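Local coordinates for small archaeal modifier protein 1 (Haloferax volcanii DS2, PDB 4HRO) that serves as a ubiquitin-like modifier joined to lysines of target proteins through its C-terminal glycine, and as a sulfur carrier in molybdenum cofactor biosynthesis, at residues V23-D28 / E73-G78; A29-A34 / V62-E67. All coordinates share one frame; numbering follows the deposited sequence. Where two conformers were deposited one is given.

Contact 1 (V23-D28 / E73-G78). With CA (calcium ion), chain D.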
# COMPACT_ATOMS: atom_id res chain seq x y z
N VAL A 23 0.34 2.22 9.33
CA VAL A 23 1.78 2.11 9.16
C VAL A 23 2.46 3.39 9.64
O VAL A 23 1.84 4.44 9.77
CB VAL A 23 2.21 1.78 7.69
CG1 VAL A 23 1.62 0.44 7.23
CG2 VAL A 23 1.86 2.92 6.71
N ASP A 24 3.76 3.29 9.91
CA ASP A 24 4.58 4.39 10.43
C ASP A 24 5.90 4.33 9.65
O ASP A 24 6.62 3.33 9.73
CB ASP A 24 4.78 4.16 11.94
CG ASP A 24 5.69 5.17 12.62
OD1 ASP A 24 6.04 6.20 12.03
OD2 ASP A 24 6.02 4.88 13.79
N VAL A 25 6.17 5.35 8.85
CA VAL A 25 7.28 5.29 7.89
C VAL A 25 8.22 6.50 8.02
O VAL A 25 7.93 7.45 8.74
CB VAL A 25 6.74 5.18 6.45
CG1 VAL A 25 5.94 3.89 6.27
CG2 VAL A 25 5.89 6.39 6.09
N ASP A 26 9.36 6.45 7.34
CA ASP A 26 10.32 7.56 7.41
C ASP A 26 9.79 8.84 6.79
O ASP A 26 8.82 8.83 6.01
CB ASP A 26 11.65 7.21 6.71
CG ASP A 26 12.58 6.41 7.56
OD1 ASP A 26 12.24 6.10 8.72
OD2 ASP A 26 13.65 6.08 7.04
N GLY A 27 10.44 9.93 7.14
CA GLY A 27 10.07 11.25 6.68
C GLY A 27 10.07 11.43 5.18
O GLY A 27 9.23 12.13 4.68
N ASP A 28 11.00 10.79 4.48
CA ASP A 28 11.05 10.84 3.03
C ASP A 28 10.63 9.51 2.41
O ASP A 28 10.95 9.23 1.26
CB ASP A 28 12.46 11.24 2.55
CG ASP A 28 12.78 12.71 2.81
OD1 ASP A 28 11.87 13.52 3.10
OD2 ASP A 28 13.97 13.08 2.70
N GLU A 73 6.19 8.61 -5.55
CA GLU A 73 5.65 9.84 -4.96
C GLU A 73 5.86 9.90 -3.46
O GLU A 73 6.05 8.89 -2.80
CB GLU A 73 4.17 10.01 -5.32
CG GLU A 73 3.96 10.33 -6.79
CD GLU A 73 2.51 10.39 -7.22
OE1 GLU A 73 2.27 10.01 -8.37
OE2 GLU A 73 1.64 10.85 -6.42
N ALA A 74 5.82 11.12 -2.93
CA ALA A 74 5.99 11.36 -1.51
C ALA A 74 4.79 10.89 -0.70
O ALA A 74 3.72 10.64 -1.23
CB ALA A 74 6.21 12.86 -1.27
N THR A 75 5.02 10.74 0.60
CA THR A 75 3.96 10.52 1.56
C THR A 75 4.10 11.53 2.68
O THR A 75 5.16 12.14 2.86
CB THR A 75 3.99 9.10 2.17
OG1 THR A 75 5.20 8.89 2.90
CG2 THR A 75 3.80 8.04 1.11
N ALA A 76 3.06 11.67 3.48
CA ALA A 76 3.07 12.58 4.62
C ALA A 76 2.19 12.04 5.74
O ALA A 76 1.26 11.28 5.51
CB ALA A 76 2.59 13.95 4.19
N ALA A 77 2.50 12.46 6.96
CA ALA A 77 1.70 12.14 8.12
C ALA A 77 0.23 12.43 7.85
O ALA A 77 -0.11 13.47 7.30
CB ALA A 77 2.19 12.92 9.31
N GLY A 78 -0.61 11.47 8.23
CA GLY A 78 -2.05 11.61 8.06
C GLY A 78 -2.57 11.14 6.72
O GLY A 78 -3.78 11.18 6.47
CA CA D . 7.37 12.70 3.43
O HOH W 1 6.84 10.54 4.54
O HOH W 2 9.22 14.04 2.60
O HOH W 3 7.94 11.31 1.56
O HOH W 4 6.83 14.06 5.27
O HOH W 5 6.48 14.48 2.10
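V25 and T75 touch lightly beside a calcium site, their side chains crossing at about a right angle, with CG2 of V25 4.1 Å from OG1 of T75. From CB of T75 the two branches part. A chi1 of 62° tucks OG1 over the backbone, flanked by N and C, where it donates to the carbonyl of A29 and accepts a hydrogen bond from a water, 2.8 Å from OG1. CG2 turns toward V31 of helix 31-41, and the side chain also touches M4 of strand 2-8. A threonine suits this border, offering a hydroxyl to the carbonyl of A29 and a calcium-bound water, and a methyl to the core. In the beta-grasp fold, segment 23-28 is the end of edge strand 20-25 and its turn toward helix 31-41, while 73-78 is the loop before strand 80-84. The metal ties these two loops together through backbone oxygens, G27 O and T75 O each lying 2.3 Å from the calcium. Five waters complete seven-fold coordination. The water held by OG1 also donates to D26 O at 3.0 Å, and another accepts from T75 N. A third donates to D28 OD1, 2.7 Å away, so this carboxylate acts in the second shell and probably offsets part of the ion's charge. The carbonyl, not a side chain, does the work at G27, whose exposed turn lets the oxygen face the ion.

Contact 2 (A29-A34 / V62-E67)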
# COMPACT_ATOMS: atom_id res chain seq x y z
N ALA A 29 9.85 8.70 3.14
CA ALA A 29 9.32 7.46 2.57
C ALA A 29 8.44 7.76 1.38
O ALA A 29 7.60 8.65 1.43
CB ALA A 29 8.51 6.70 3.61
N THR A 30 8.61 6.98 0.33
CA THR A 30 7.73 7.08 -0.83
C THR A 30 6.47 6.26 -0.63
O THR A 30 6.35 5.48 0.32
CB THR A 30 8.45 6.56 -2.06
OG1 THR A 30 8.74 5.18 -1.85
CG2 THR A 30 9.73 7.34 -2.34
N VAL A 31 5.54 6.39 -1.55
CA VAL A 31 4.38 5.53 -1.57
C VAL A 31 4.80 4.06 -1.63
O VAL A 31 4.22 3.21 -0.94
CB VAL A 31 3.45 5.93 -2.75
CG1 VAL A 31 2.39 4.86 -2.98
CG2 VAL A 31 2.82 7.31 -2.49
N GLY A 32 5.80 3.75 -2.45
CA GLY A 32 6.36 2.41 -2.51
C GLY A 32 6.92 1.92 -1.18
O GLY A 32 6.74 0.76 -0.80
N ASP A 33 7.60 2.80 -0.46
CA ASP A 33 8.07 2.45 0.88
C ASP A 33 6.90 2.19 1.82
O ASP A 33 6.93 1.24 2.62
CB ASP A 33 8.94 3.56 1.47
CG ASP A 33 10.25 3.77 0.74
OD1 ASP A 33 10.79 2.81 0.16
OD2 ASP A 33 10.72 4.91 0.75
N ALA A 34 5.84 2.99 1.73
CA ALA A 34 4.64 2.76 2.56
C ALA A 34 3.95 1.44 2.18
O ALA A 34 3.42 0.74 3.06
CB ALA A 34 3.67 3.93 2.44
N VAL A 62 -3.11 2.11 -6.89
CA VAL A 62 -2.63 2.70 -5.66
C VAL A 62 -3.07 4.15 -5.65
O VAL A 62 -2.76 4.89 -6.59
CB VAL A 62 -1.10 2.62 -5.59
CG1 VAL A 62 -0.61 3.21 -4.29
CG2 VAL A 62 -0.61 1.18 -5.75
N LEU A 63 -3.77 4.57 -4.61
CA LEU A 63 -4.18 5.96 -4.44
C LEU A 63 -3.55 6.56 -3.21
O LEU A 63 -3.37 5.88 -2.18
CB LEU A 63 -5.69 6.10 -4.32
CG LEU A 63 -6.57 5.46 -5.38
CD1 LEU A 63 -8.02 5.85 -5.12
CD2 LEU A 63 -6.17 5.84 -6.77
N ARG A 64 -3.24 7.85 -3.31
CA ARG A 64 -2.82 8.66 -2.18
C ARG A 64 -3.81 9.81 -2.06
O ARG A 64 -3.94 10.62 -3.00
CB ARG A 64 -1.41 9.21 -2.39
CG ARG A 64 -0.98 10.14 -1.29
CD ARG A 64 0.34 10.79 -1.56
NE ARG A 64 0.73 11.58 -0.39
CZ ARG A 64 1.35 12.75 -0.43
NH1 ARG A 64 1.71 13.32 -1.59
NH2 ARG A 64 1.63 13.36 0.71
N ASN A 65 -4.53 9.90 -0.95
CA ASN A 65 -5.51 10.95 -0.72
C ASN A 65 -6.45 11.09 -1.90
O ASN A 65 -6.77 12.20 -2.34
CB ASN A 65 -4.79 12.26 -0.36
CG ASN A 65 -3.88 12.13 0.84
OD1 ASN A 65 -2.78 12.69 0.89
ND2 ASN A 65 -4.33 11.39 1.83
N GLY A 66 -6.93 9.96 -2.40
CA GLY A 66 -7.97 9.91 -3.43
C GLY A 66 -7.50 10.06 -4.86
O GLY A 66 -8.32 10.03 -5.77
N GLU A 67 -6.20 10.21 -5.09
CA GLU A 67 -5.66 10.37 -6.45
C GLU A 67 -4.67 9.26 -6.76
O GLU A 67 -3.89 8.86 -5.88
CB GLU A 67 -4.94 11.72 -6.59
CG GLU A 67 -5.78 12.95 -6.24
CD GLU A 67 -4.99 14.25 -6.41
OE1 GLU A 67 -4.82 14.99 -5.41
OE2 GLU A 67 -4.51 14.52 -7.53
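V31, with the largest buried area here, points its isopropyl group at strand 61-64 and meets V62 methyl to methyl, CG1 of V31 lying 3.7 Å from CG1 of V62. The two isopropyl groups point past one another, each coming from its own side of the helix-sheet interface. Each valine holds CG1 anti to its backbone N (chi1 168° in V31, -179° in V62), which brings the two methyls together between helix and sheet. A compact branched residue fits both places: V62 is at home in a strand, and V31 fills the first turn of helix 31-41 without a long chain to fold away. This is the helix-on-sheet packing of the beta-grasp fold, in which helix 31-41 lies across one face of the mixed sheet. R64, two residues on from V62 and on the same face of its strand, adds a looser touch, its CD 4.4 Å from CG2 of V31. Its chain runs extended from CB to NE, so CD alone brushes the valine while the charged end travels on to D79, with which NE forms a salt bridge. The helix start that carries V31 is fixed by a capping box: D33 N donates to OG1 of T30 over 3.0 Å, at 160°, while T30 N returns a bond to D33 OD2, meeting it from above the carboxylate plane. Beyond R64 the strand reverses in a type I' turn, in which N65 and G66 both take positive phi and E67 N bonds back to R64 O at 3.1 Å.

Overall arrangement
The two contacts adjoin, their centres about 9 Å apart. Contact 2 is the more central, about 7 Å from the chain's centre, and joins helix to sheet by apolar packing. Contact 1, about 12 Å out, gathers two loops at the molecule's margin, though V25 and T75 are buried and only G27 of its touching residues is exposed. It relies on carbonyls, waters and calcium where contact 2 uses valine methyls and the aliphatic part of R64. Both reach the same five-stranded sheet, contact 1 from edge strand 20-25 and contact 2 from strand 61-64. They are stitched together where loop 73-78 passes the helix start: E73 O lies 2.8 Å from V31 N, a probable hydrogen bond.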